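Side-chain contacts in DHHA1 domain protein (Clostridium perfringens, PDB 3KEW), which probably clears wrongly attached amino acids from tRNA, as alanyl-tRNA synthetase editing domains do, and binds a zinc ion: residues V23-D27 with G28-V32; E85-W88 with E89-F92; D135-T138 with I139-E143; N147-I150 with F151-L154. One frame throughout, in Å; residues are numbered along the deposited sequence. Where two conformers were deposited one is given.

Contact 1. Residues V23-D27 with G28-V32; sequences VKEID and GKFHV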
loop_
_atom_site.group_PDB
_atom_site.type_symbol
_atom_site.label_atom_id
_atom_site.label_comp_id
_atom_site.label_asym_id
_atom_site.label_seq_id
_atom_site.Cartn_x
_atom_site.Cartn_y
_atom_site.Cartn_z
ATOM N N VAL A 23 11.922 -18.610 16.932
ATOM C CA VAL A 23 11.055 -19.616 16.294
ATOM C C VAL A 23 10.021 -20.142 17.298
ATOM O O VAL A 23 10.389 -20.639 18.365
ATOM C CB VAL A 23 11.844 -20.841 15.739
ATOM C CG1 VAL A 23 10.906 -21.821 15.029
ATOM C CG2 VAL A 23 12.946 -20.421 14.799
ATOM N N LYS A 24 8.736 -20.027 16.953
ATOM C CA LYS A 24 7.654 -20.663 17.711
ATOM C C LYS A 24 6.824 -21.577 16.816
ATOM O O LYS A 24 6.252 -21.125 15.823
ATOM C CB LYS A 24 6.737 -19.620 18.346
ATOM C CG LYS A 24 7.370 -18.799 19.448
ATOM C CD LYS A 24 6.299 -18.081 20.243
ATOM C CE LYS A 24 6.902 -17.248 21.347
ATOM N NZ LYS A 24 5.841 -16.519 22.086
ATOM N N GLU A 25 6.762 -22.861 17.164
ATOM C CA GLU A 25 5.896 -23.800 16.457
ATOM C C GLU A 25 4.466 -23.721 16.988
ATOM O O GLU A 25 4.203 -24.032 18.153
ATOM C CB GLU A 25 6.418 -25.234 16.555
ATOM C CG GLU A 25 5.662 -26.202 15.653
ATOM C CD GLU A 25 6.065 -27.651 15.846
ATOM O OE1 GLU A 25 7.256 -27.923 16.126
ATOM O OE2 GLU A 25 5.178 -28.525 15.705
ATOM N N ILE A 26 3.551 -23.284 16.127
ATOM C CA ILE A 26 2.136 -23.185 16.477
ATOM C C ILE A 26 1.344 -24.032 15.481
ATOM O O ILE A 26 1.195 -23.658 14.314
ATOM C CB ILE A 26 1.648 -21.704 16.535
ATOM C CG1 ILE A 26 2.440 -20.915 17.588
ATOM C CG2 ILE A 26 0.153 -21.634 16.843
ATOM C CD1 ILE A 26 2.399 -19.399 17.426
ATOM N N ASP A 27 0.858 -25.171 15.978
ATOM C CA ASP A 27 0.236 -26.262 15.195
ATOM C C ASP A 27 0.605 -26.376 13.702
ATOM O O ASP A 27 -0.106 -25.865 12.831
ATOM C CB ASP A 27 -1.294 -26.389 15.431
ATOM C CG ASP A 27 -1.984 -25.053 15.687
ATOM O OD1 ASP A 27 -1.734 -24.435 16.743
ATOM O OD2 ASP A 27 -2.812 -24.643 14.847
ATOM N N GLY A 28 1.725 -27.044 13.435
ATOM C CA GLY A 28 2.143 -27.366 12.068
ATOM C C GLY A 28 3.011 -26.328 11.381
ATOM O O GLY A 28 3.762 -26.658 10.462
ATOM N N LYS A 29 2.912 -25.079 11.838
ATOM C CA LYS A 29 3.574 -23.935 11.206
ATOM C C LYS A 29 4.588 -23.266 12.137
ATOM O O LYS A 29 4.444 -23.300 13.363
ATOM C CB LYS A 29 2.534 -22.906 10.755
ATOM C CG LYS A 29 1.541 -23.415 9.711
ATOM C CD LYS A 29 0.260 -22.597 9.739
ATOM C CE LYS A 29 -0.882 -23.319 9.045
ATOM N NZ LYS A 29 -2.200 -22.698 9.365
ATOM N N PHE A 30 5.596 -22.639 11.536
ATOM C CA PHE A 30 6.710 -22.061 12.283
ATOM C C PHE A 30 6.750 -20.539 12.172
ATOM O O PHE A 30 7.135 -19.982 11.142
ATOM C CB PHE A 30 8.035 -22.709 11.860
ATOM C CG PHE A 30 8.113 -24.179 12.188
ATOM C CD1 PHE A 30 7.619 -25.140 11.299
ATOM C CD2 PHE A 30 8.656 -24.605 13.400
ATOM C CE1 PHE A 30 7.672 -26.496 11.609
ATOM C CE2 PHE A 30 8.721 -25.962 13.715
ATOM C CZ PHE A 30 8.224 -26.907 12.820
ATOM N N HIS A 31 6.326 -19.886 13.250
ATOM C CA HIS A 31 6.245 -18.429 13.317
ATOM C C HIS A 31 7.613 -17.850 13.671
ATOM O O HIS A 31 8.086 -18.018 14.798
ATOM C CB HIS A 31 5.208 -17.999 14.363
ATOM C CG HIS A 31 3.789 -18.333 14.003
ATOM N ND1 HIS A 31 2.742 -17.473 14.259
ATOM C CD2 HIS A 31 3.242 -19.429 13.421
ATOM C CE1 HIS A 31 1.613 -18.024 13.847
ATOM N NE2 HIS A 31 1.888 -19.209 13.331
ATOM N N VAL A 32 8.253 -17.176 12.714
ATOM C CA VAL A 32 9.598 -16.628 12.942
ATOM C C VAL A 32 9.687 -15.097 12.971
ATOM O O VAL A 32 8.952 -14.391 12.271
ATOM C CB VAL A 32 10.679 -17.213 11.962
ATOM C CG1 VAL A 32 10.698 -18.741 12.004
ATOM C CG2 VAL A 32 10.494 -16.707 10.526
#

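Contact 2. Residues E85-W88 with E89-F92; sequences ELDW and ERRF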
loop_
_atom_site.group_PDB
_atom_site.type_symbol
_atom_site.label_atom_id
_atom_site.label_comp_id
_atom_site.label_asym_id
_atom_site.label_seq_id
_atom_site.Cartn_x
_atom_site.Cartn_y
_atom_site.Cartn_z
ATOM N N GLU A 85 13.408 -13.632 -0.092
ATOM C CA GLU A 85 12.858 -12.956 -1.265
ATOM C C GLU A 85 11.336 -12.843 -1.273
ATOM O O GLU A 85 10.620 -13.802 -0.971
ATOM C CB GLU A 85 13.377 -13.568 -2.572
ATOM C CG GLU A 85 13.661 -15.055 -2.536
ATOM C CD GLU A 85 14.637 -15.486 -3.621
ATOM O OE1 GLU A 85 15.731 -14.888 -3.714
ATOM O OE2 GLU A 85 14.314 -16.429 -4.374
ATOM N N LEU A 86 10.858 -11.650 -1.610
ATOM C CA LEU A 86 9.427 -11.381 -1.690
ATOM C C LEU A 86 8.845 -11.989 -2.959
ATOM O O LEU A 86 9.534 -12.131 -3.974
ATOM C CB LEU A 86 9.146 -9.871 -1.674
ATOM C CG LEU A 86 9.632 -8.966 -0.536
ATOM C CD1 LEU A 86 9.238 -7.513 -0.779
ATOM C CD2 LEU A 86 9.112 -9.394 0.795
ATOM N N ASP A 87 7.575 -12.373 -2.882
ATOM C CA ASP A 87 6.737 -12.545 -4.063
ATOM C C ASP A 87 6.505 -11.111 -4.540
ATOM O O ASP A 87 5.668 -10.396 -3.995
ATOM C CB ASP A 87 5.422 -13.215 -3.638
ATOM C CG ASP A 87 4.476 -13.525 -4.804
ATOM O OD1 ASP A 87 4.683 -13.079 -5.957
ATOM O OD2 ASP A 87 3.483 -14.231 -4.533
ATOM N N TRP A 88 7.294 -10.686 -5.525
ATOM C CA TRP A 88 7.267 -9.294 -5.979
ATOM C C TRP A 88 6.008 -8.928 -6.778
ATOM O O TRP A 88 5.561 -7.785 -6.741
ATOM C CB TRP A 88 8.534 -8.904 -6.761
ATOM C CG TRP A 88 8.514 -7.428 -7.103
ATOM C CD1 TRP A 88 8.340 -6.869 -8.337
ATOM C CD2 TRP A 88 8.590 -6.337 -6.176
ATOM N NE1 TRP A 88 8.327 -5.496 -8.236
ATOM C CE2 TRP A 88 8.483 -5.146 -6.922
ATOM C CE3 TRP A 88 8.756 -6.250 -4.783
ATOM C CZ2 TRP A 88 8.530 -3.890 -6.324
ATOM C CZ3 TRP A 88 8.811 -5.001 -4.199
ATOM C CH2 TRP A 88 8.703 -3.844 -4.962
ATOM N N GLU A 89 5.448 -9.898 -7.493
ATOM C CA GLU A 89 4.228 -9.682 -8.263
ATOM C C GLU A 89 3.058 -9.297 -7.355
ATOM O O GLU A 89 2.348 -8.333 -7.633
ATOM C CB GLU A 89 3.903 -10.913 -9.125
ATOM C CG GLU A 89 4.351 -10.794 -10.589
ATOM C CD GLU A 89 5.832 -10.443 -10.761
ATOM O OE1 GLU A 89 6.692 -11.325 -10.542
ATOM O OE2 GLU A 89 6.134 -9.285 -11.134
ATOM N N ARG A 90 2.898 -10.032 -6.256
ATOM C CA ARG A 90 1.892 -9.740 -5.248
ATOM C C ARG A 90 2.119 -8.369 -4.610
ATOM O O ARG A 90 1.177 -7.601 -4.429
ATOM C CB ARG A 90 1.925 -10.812 -4.168
ATOM C CG ARG A 90 0.889 -10.645 -3.077
ATOM C CD ARG A 90 1.153 -11.615 -1.937
ATOM N NE ARG A 90 0.388 -11.265 -0.741
ATOM C CZ ARG A 90 -0.815 -11.750 -0.447
ATOM N NH1 ARG A 90 -1.408 -12.625 -1.254
ATOM N NH2 ARG A 90 -1.423 -11.362 0.662
ATOM N N ARG A 91 3.373 -8.096 -4.259
ATOM C CA ARG A 91 3.786 -6.848 -3.620
ATOM C C ARG A 91 3.375 -5.681 -4.482
ATOM O O ARG A 91 2.676 -4.778 -4.027
ATOM C CB ARG A 91 5.311 -6.798 -3.548
ATOM C CG ARG A 91 5.915 -6.448 -2.259
ATOM C CD ARG A 91 5.414 -5.204 -1.561
ATOM N NE ARG A 91 6.193 -5.155 -0.331
ATOM C CZ ARG A 91 7.221 -4.338 -0.128
ATOM N NH1 ARG A 91 7.545 -3.424 -1.028
ATOM N NH2 ARG A 91 7.897 -4.409 1.002
ATOM N N PHE A 92 3.870 -5.703 -5.717
ATOM C CA PHE A 92 3.746 -4.590 -6.649
ATOM C C PHE A 92 2.287 -4.363 -7.050
ATOM O O PHE A 92 1.846 -3.216 -7.184
ATOM C CB PHE A 92 4.645 -4.817 -7.875
ATOM C CG PHE A 92 4.900 -3.569 -8.680
ATOM C CD1 PHE A 92 5.434 -2.432 -8.073
ATOM C CD2 PHE A 92 4.603 -3.527 -10.040
ATOM C CE1 PHE A 92 5.666 -1.265 -8.804
ATOM C CE2 PHE A 92 4.832 -2.367 -10.783
ATOM C CZ PHE A 92 5.368 -1.232 -10.158
#

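Contact 3. Residues D135-T138 with I139-E143; sequences DEKT and IREAE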
loop_
_atom_site.group_PDB
_atom_site.type_symbol
_atom_site.label_atom_id
_atom_site.label_comp_id
_atom_site.label_asym_id
_atom_site.label_seq_id
_atom_site.Cartn_x
_atom_site.Cartn_y
_atom_site.Cartn_z
ATOM N N ASP A 135 -22.079 11.820 -12.505
ATOM C CA ASP A 135 -22.472 11.358 -13.831
ATOM C C ASP A 135 -21.276 10.722 -14.545
ATOM O O ASP A 135 -20.130 10.871 -14.101
ATOM C CB ASP A 135 -23.110 12.490 -14.655
ATOM C CG ASP A 135 -22.259 13.753 -14.698
ATOM O OD1 ASP A 135 -21.032 13.665 -14.911
ATOM O OD2 ASP A 135 -22.828 14.854 -14.540
ATOM N N GLU A 136 -21.549 10.023 -15.645
ATOM C CA GLU A 136 -20.519 9.345 -16.433
ATOM C C GLU A 136 -19.450 10.311 -16.948
ATOM O O GLU A 136 -18.259 9.989 -16.937
ATOM C CB GLU A 136 -21.161 8.577 -17.589
ATOM C CG GLU A 136 -20.179 7.811 -18.458
ATOM C CD GLU A 136 -20.834 7.104 -19.627
ATOM O OE1 GLU A 136 -22.073 6.935 -19.620
ATOM O OE2 GLU A 136 -20.096 6.706 -20.554
ATOM N N LYS A 137 -19.881 11.499 -17.362
ATOM C CA LYS A 137 -18.974 12.527 -17.859
ATOM C C LYS A 137 -17.854 12.859 -16.865
ATOM O O LYS A 137 -16.687 12.858 -17.235
ATOM C CB LYS A 137 -19.754 13.797 -18.235
ATOM C CG LYS A 137 -18.872 14.977 -18.643
ATOM C CD LYS A 137 -19.696 16.194 -19.019
ATOM C CE LYS A 137 -18.841 17.455 -18.988
ATOM N NZ LYS A 137 -19.423 18.557 -19.799
ATOM N N THR A 138 -18.219 13.129 -15.613
ATOM C CA THR A 138 -17.256 13.560 -14.588
ATOM C C THR A 138 -16.324 12.422 -14.181
ATOM O O THR A 138 -15.138 12.640 -13.957
ATOM C CB THR A 138 -17.952 14.122 -13.326
ATOM O OG1 THR A 138 -18.960 13.205 -12.898
ATOM C CG2 THR A 138 -18.596 15.479 -13.612
ATOM N N ILE A 139 -16.879 11.216 -14.103
ATOM C CA ILE A 139 -16.118 10.015 -13.795
ATOM C C ILE A 139 -15.050 9.756 -14.862
ATOM O O ILE A 139 -13.862 9.585 -14.531
ATOM C CB ILE A 139 -17.062 8.813 -13.584
ATOM C CG1 ILE A 139 -17.827 8.992 -12.265
ATOM C CG2 ILE A 139 -16.290 7.476 -13.606
ATOM C CD1 ILE A 139 -18.858 7.932 -11.989
ATOM N N ARG A 140 -15.454 9.800 -16.134
ATOM C CA ARG A 140 -14.511 9.609 -17.252
ATOM C C ARG A 140 -13.472 10.726 -17.359
ATOM O O ARG A 140 -12.350 10.477 -17.788
ATOM C CB ARG A 140 -15.240 9.402 -18.589
ATOM C CG ARG A 140 -16.068 8.114 -18.676
ATOM C CD ARG A 140 -15.230 6.879 -18.515
ATOM N NE ARG A 140 -16.069 5.682 -18.429
ATOM C CZ ARG A 140 -15.637 4.479 -18.053
ATOM N NH1 ARG A 140 -14.370 4.299 -17.707
ATOM N NH2 ARG A 140 -16.482 3.454 -18.018
ATOM N N GLU A 141 -13.834 11.946 -16.954
ATOM C CA GLU A 141 -12.857 13.040 -16.894
ATOM C C GLU A 141 -11.797 12.831 -15.799
ATOM O O GLU A 141 -10.637 13.229 -15.960
ATOM C CB GLU A 141 -13.558 14.388 -16.703
ATOM C CG GLU A 141 -14.155 14.948 -17.980
ATOM C CD GLU A 141 -15.042 16.169 -17.757
ATOM O OE1 GLU A 141 -15.206 16.609 -16.595
ATOM O OE2 GLU A 141 -15.581 16.690 -18.757
ATOM N N ALA A 142 -12.194 12.205 -14.691
ATOM C CA ALA A 142 -11.252 11.906 -13.609
ATOM C C ALA A 142 -10.298 10.772 -13.994
ATOM O O ALA A 142 -9.101 10.863 -13.739
ATOM C CB ALA A 142 -11.996 11.588 -12.311
ATOM N N GLU A 143 -10.845 9.728 -14.619
ATOM C CA GLU A 143 -10.068 8.643 -15.229
ATOM C C GLU A 143 -9.014 9.156 -16.225
ATOM O O GLU A 143 -7.859 8.724 -16.199
ATOM C CB GLU A 143 -11.009 7.659 -15.925
ATOM C CG GLU A 143 -10.320 6.396 -16.475
ATOM C CD GLU A 143 -11.238 5.531 -17.328
ATOM O OE1 GLU A 143 -11.190 4.291 -17.197
ATOM O OE2 GLU A 143 -12.011 6.083 -18.138
#

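Contact 4. Residues N147-I150 with F151-L154; sequences NRLI and FENL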
loop_
_atom_site.group_PDB
_atom_site.type_symbol
_atom_site.label_atom_id
_atom_site.label_comp_id
_atom_site.label_asym_id
_atom_site.label_seq_id
_atom_site.Cartn_x
_atom_site.Cartn_y
_atom_site.Cartn_z
ATOM N N ASN A 147 -4.809 9.163 -15.627
ATOM C CA ASN A 147 -3.904 8.636 -16.645
ATOM C C ASN A 147 -2.966 9.690 -17.208
ATOM O O ASN A 147 -1.824 9.386 -17.526
ATOM C CB ASN A 147 -4.696 7.973 -17.758
ATOM C CG ASN A 147 -5.130 6.578 -17.394
ATOM O OD1 ASN A 147 -4.298 5.695 -17.205
ATOM N ND2 ASN A 147 -6.439 6.370 -17.284
ATOM N N ARG A 148 -3.446 10.927 -17.305
ATOM C CA ARG A 148 -2.602 12.048 -17.691
ATOM C C ARG A 148 -1.474 12.301 -16.685
ATOM O O ARG A 148 -0.336 12.559 -17.084
ATOM C CB ARG A 148 -3.428 13.324 -17.886
ATOM C CG ARG A 148 -2.607 14.471 -18.480
ATOM C CD ARG A 148 -3.358 15.770 -18.504
ATOM N NE ARG A 148 -3.522 16.350 -17.170
ATOM C CZ ARG A 148 -2.630 17.126 -16.562
ATOM N NH1 ARG A 148 -1.474 17.420 -17.142
ATOM N NH2 ARG A 148 -2.893 17.606 -15.356
ATOM N N LEU A 149 -1.787 12.223 -15.390
ATOM C CA LEU A 149 -0.769 12.420 -14.356
ATOM C C LEU A 149 0.173 11.217 -14.204
ATOM O O LEU A 149 1.311 11.390 -13.762
ATOM C CB LEU A 149 -1.388 12.832 -13.007
ATOM C CG LEU A 149 -2.072 14.202 -12.939
ATOM C CD1 LEU A 149 -2.694 14.430 -11.559
ATOM C CD2 LEU A 149 -1.107 15.341 -13.310
ATOM N N ILE A 150 -0.289 10.017 -14.577
ATOM C CA ILE A 150 0.599 8.857 -14.699
ATOM C C ILE A 150 1.710 9.170 -15.710
ATOM O O ILE A 150 2.909 9.024 -15.419
ATOM C CB ILE A 150 -0.151 7.564 -15.131
ATOM C CG1 ILE A 150 -1.030 7.031 -13.992
ATOM C CG2 ILE A 150 0.848 6.480 -15.574
ATOM C CD1 ILE A 150 -1.873 5.790 -14.340
ATOM N N PHE A 151 1.297 9.655 -16.877
ATOM C CA PHE A 151 2.291 9.940 -17.882
ATOM C C PHE A 151 3.076 11.229 -17.615
ATOM O O PHE A 151 4.212 11.342 -18.071
ATOM C CB PHE A 151 1.727 9.761 -19.296
ATOM C CG PHE A 151 1.327 8.333 -19.586
ATOM C CD1 PHE A 151 -0.008 7.986 -19.751
ATOM C CD2 PHE A 151 2.292 7.325 -19.631
ATOM C CE1 PHE A 151 -0.379 6.664 -19.991
ATOM C CE2 PHE A 151 1.936 6.003 -19.869
ATOM C CZ PHE A 151 0.597 5.670 -20.053
ATOM N N GLU A 152 2.534 12.135 -16.800
ATOM C CA GLU A 152 3.306 13.294 -16.315
ATOM C C GLU A 152 4.376 12.891 -15.287
ATOM O O GLU A 152 5.316 13.644 -15.037
ATOM C CB GLU A 152 2.388 14.363 -15.718
ATOM C CG GLU A 152 1.620 15.199 -16.739
ATOM C CD GLU A 152 2.514 16.097 -17.574
ATOM O OE1 GLU A 152 3.496 16.644 -17.032
ATOM O OE2 GLU A 152 2.224 16.260 -18.778
ATOM N N ASN A 153 4.205 11.706 -14.697
ATOM C CA ASN A 153 5.162 11.086 -13.767
ATOM C C ASN A 153 5.487 11.894 -12.509
ATOM O O ASN A 153 6.633 12.282 -12.287
ATOM C CB ASN A 153 6.454 10.662 -14.490
ATOM C CG ASN A 153 7.236 9.607 -13.722
ATOM O OD1 ASN A 153 6.814 9.155 -12.654
ATOM N ND2 ASN A 153 8.371 9.192 -14.275
ATOM N N LEU A 154 4.477 12.129 -11.678
ATOM C CA LEU A 154 4.695 12.893 -10.451
ATOM C C LEU A 154 5.415 12.043 -9.415
ATOM O O LEU A 154 5.239 10.821 -9.367
ATOM C CB LEU A 154 3.379 13.423 -9.883
ATOM C CG LEU A 154 2.390 14.125 -10.811
ATOM C CD1 LEU A 154 1.145 14.505 -10.028
ATOM C CD2 LEU A 154 3.014 15.347 -11.477
#

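Contact 1. Residues V23-D27 with G28-V32
V23 meets two side chains: CG1 lies at the rim of the F30 ring, near its plane and 3.9 Å from CD2, while CG2 runs beside V32 CG1. K24 pairs backbone to backbone with H31, its N 3.0 Å from H31 O and its O 2.9 Å from H31 N; the lysine chain leads away. E25 returns to the face of V23, F30 and V32. With CG anti to the backbone N (chi1 -171°), its chain lies alongside F30 and sets CG over one ring face, 4.1 Å from the centroid, as a CH-pi contact. Its OE1 comes within 3.4 Å of F30 CE2, the carboxylate turned 52° from the ring. On the face of K24 and H31, I26 sends CD1 over the middle of the imidazole, 3.8 Å from its centroid and 11° off the normal. I26 N bonds to K29 O (2.9 Å), but the return bond, K29 N to I26 O, is weak. D27 and G28 reverse the chain, making a beta hairpin with a two-residue turn. H31 ND1 is hydrogen-bonded to Y62 OH, and strand 29-34 pairs onward with strand 67-72, so this exposed hairpin end is part of the six-stranded antiparallel barrel.

Contact 2. Residues E85-W88 with E89-F92
W88 and F92, one helical turn apart, meet through their aromatic groups. F92 CB sits over one indole face, 4.1 Å from the centroid of the five-membered ring, in a CH-pi contact. The two rings are nearly parallel (21°) but slid apart, with 5.5 Å between centroids and little overlap; their nearest atoms, W88 CZ2 and F92 CD1, are 3.8 Å apart. Because W88 carries CG anti to its own N (chi1 -175°), the indole runs along the first turn and reaches R91, where W88 CE3 lies 3.7 Å from R91 CB. L86 CD1 packs over one face of the R91 guanidinium, 3.6 Å above its plane and toward the rim, and also touches R91 CG. Two main-chain bonds start the helix, R91 N to D87 O (3.3 Å) and F92 N to W88 O (2.9 Å). D87 is at the N-cap position, its OD1 3.5 Å from R90 N, long for a capping bond. R90 NE bonds to G48 O, and R91 NE forms a salt bridge with D49, while R91 NH1 and NH2 make weak bonds to Q11 O and A38 O. All three nitrogens of this buried cation are thus held, and D49 probably offsets its charge.

Contact 3. Residues D135-T138 with I139-E143
Side chains one helical turn apart pack along the capped start of helix 136-152, clearest where E141 crosses K137 obliquely. E141 CG is anti to its carbonyl carbon (chi1 -79°), which brings OE2 within 3.4 Å of K137 CE. The ammonium and carboxylate stay beyond salt-bridge range, NZ to OE2 being 4.4 Å, so the carboxylate meets the lysine through its methylenes. E136 and R140 repeat this spacing, their CG atoms 4.1 Å apart. R140 instead forms a salt bridge with E143, NH1 to OE2 at 3.0 Å; the acceptor lies close to the guanidinium plane, but the nitrogen stands above the plane of the carboxylate. R140 NH1 and E143 OE1 also bond to the O and N of I211, fastening this pair to strand 209-217, an outermost strand of the four-stranded sheet. T138, E141 and A142 face F108 and F112 of helix 88-112. At the start, D135 OD1 takes the T138 N-H at 2.9 Å, nearly along its C-O axis. T138 OG1 is 2.9 Å from both D135 OD1 and D135 O, and its proton may go to either. Aspartate bonding to the backbone N three residues on is a classic helix N-cap.

Contact 4. Residues N147-I150 with F151-L154
The F151 ring, in one of its two modelled conformers, has I150 CG2 over the centre of one face, 4.3 Å above the plane, a CH-pi contact between sequence neighbours. N147 O approaches the same ring obliquely, 3.2 Å from CD1. Because a second conformer was modelled, these ring contacts may hold only part of the time. The R148 guanidinium is met obliquely by E152 CG, 3.8 Å from NH1, after the arginine chain bends at chi3 (72°). Its NH1 is 4.2 Å from E152 OE2, beyond a salt bridge; the arginine's ion pair is with E145. The remaining side-chain contact spans five residues: L154 CD1 reaches both methyls of L149, each at 4.1 Å. Between them the backbone turns out of the helix at N153, whose phi is positive (59°) and whose N makes weak bonds to L149 O and I150 O. L154 N is too far from L149 O, at 3.9 Å, for a direct bond; T203 OG1 bonds to both and bridges them. L149 and I150 pack on C107 and L103 of helix 88-112, while N147 ND2 bonds to I209 O, tying the last turns of helix 136-152 to the first residue of strand 209-217.

Overall arrangement
Contacts 1 and 2 both belong to the six-stranded barrel, whose strands 15-26 and 82-86 are neighbours; their centres are about 23 Å apart. Contact 2 is also where the barrel hands over to helix 88-112, which further along supplies H98 and H102 to the zinc site completed by C195. Contacts 3 and 4 mark the two ends of helix 136-152, centres about 17 Å apart, and both pack on that same zinc-bearing helix, contact 3 at its last turns (F108, F112) and contact 4 a little earlier (L103, C107). Contact 2 comes within about 10 Å of contact 4, nearest atoms, whereas contact 1 lies across the chain's centre from contact 3, about 50 Å between centres.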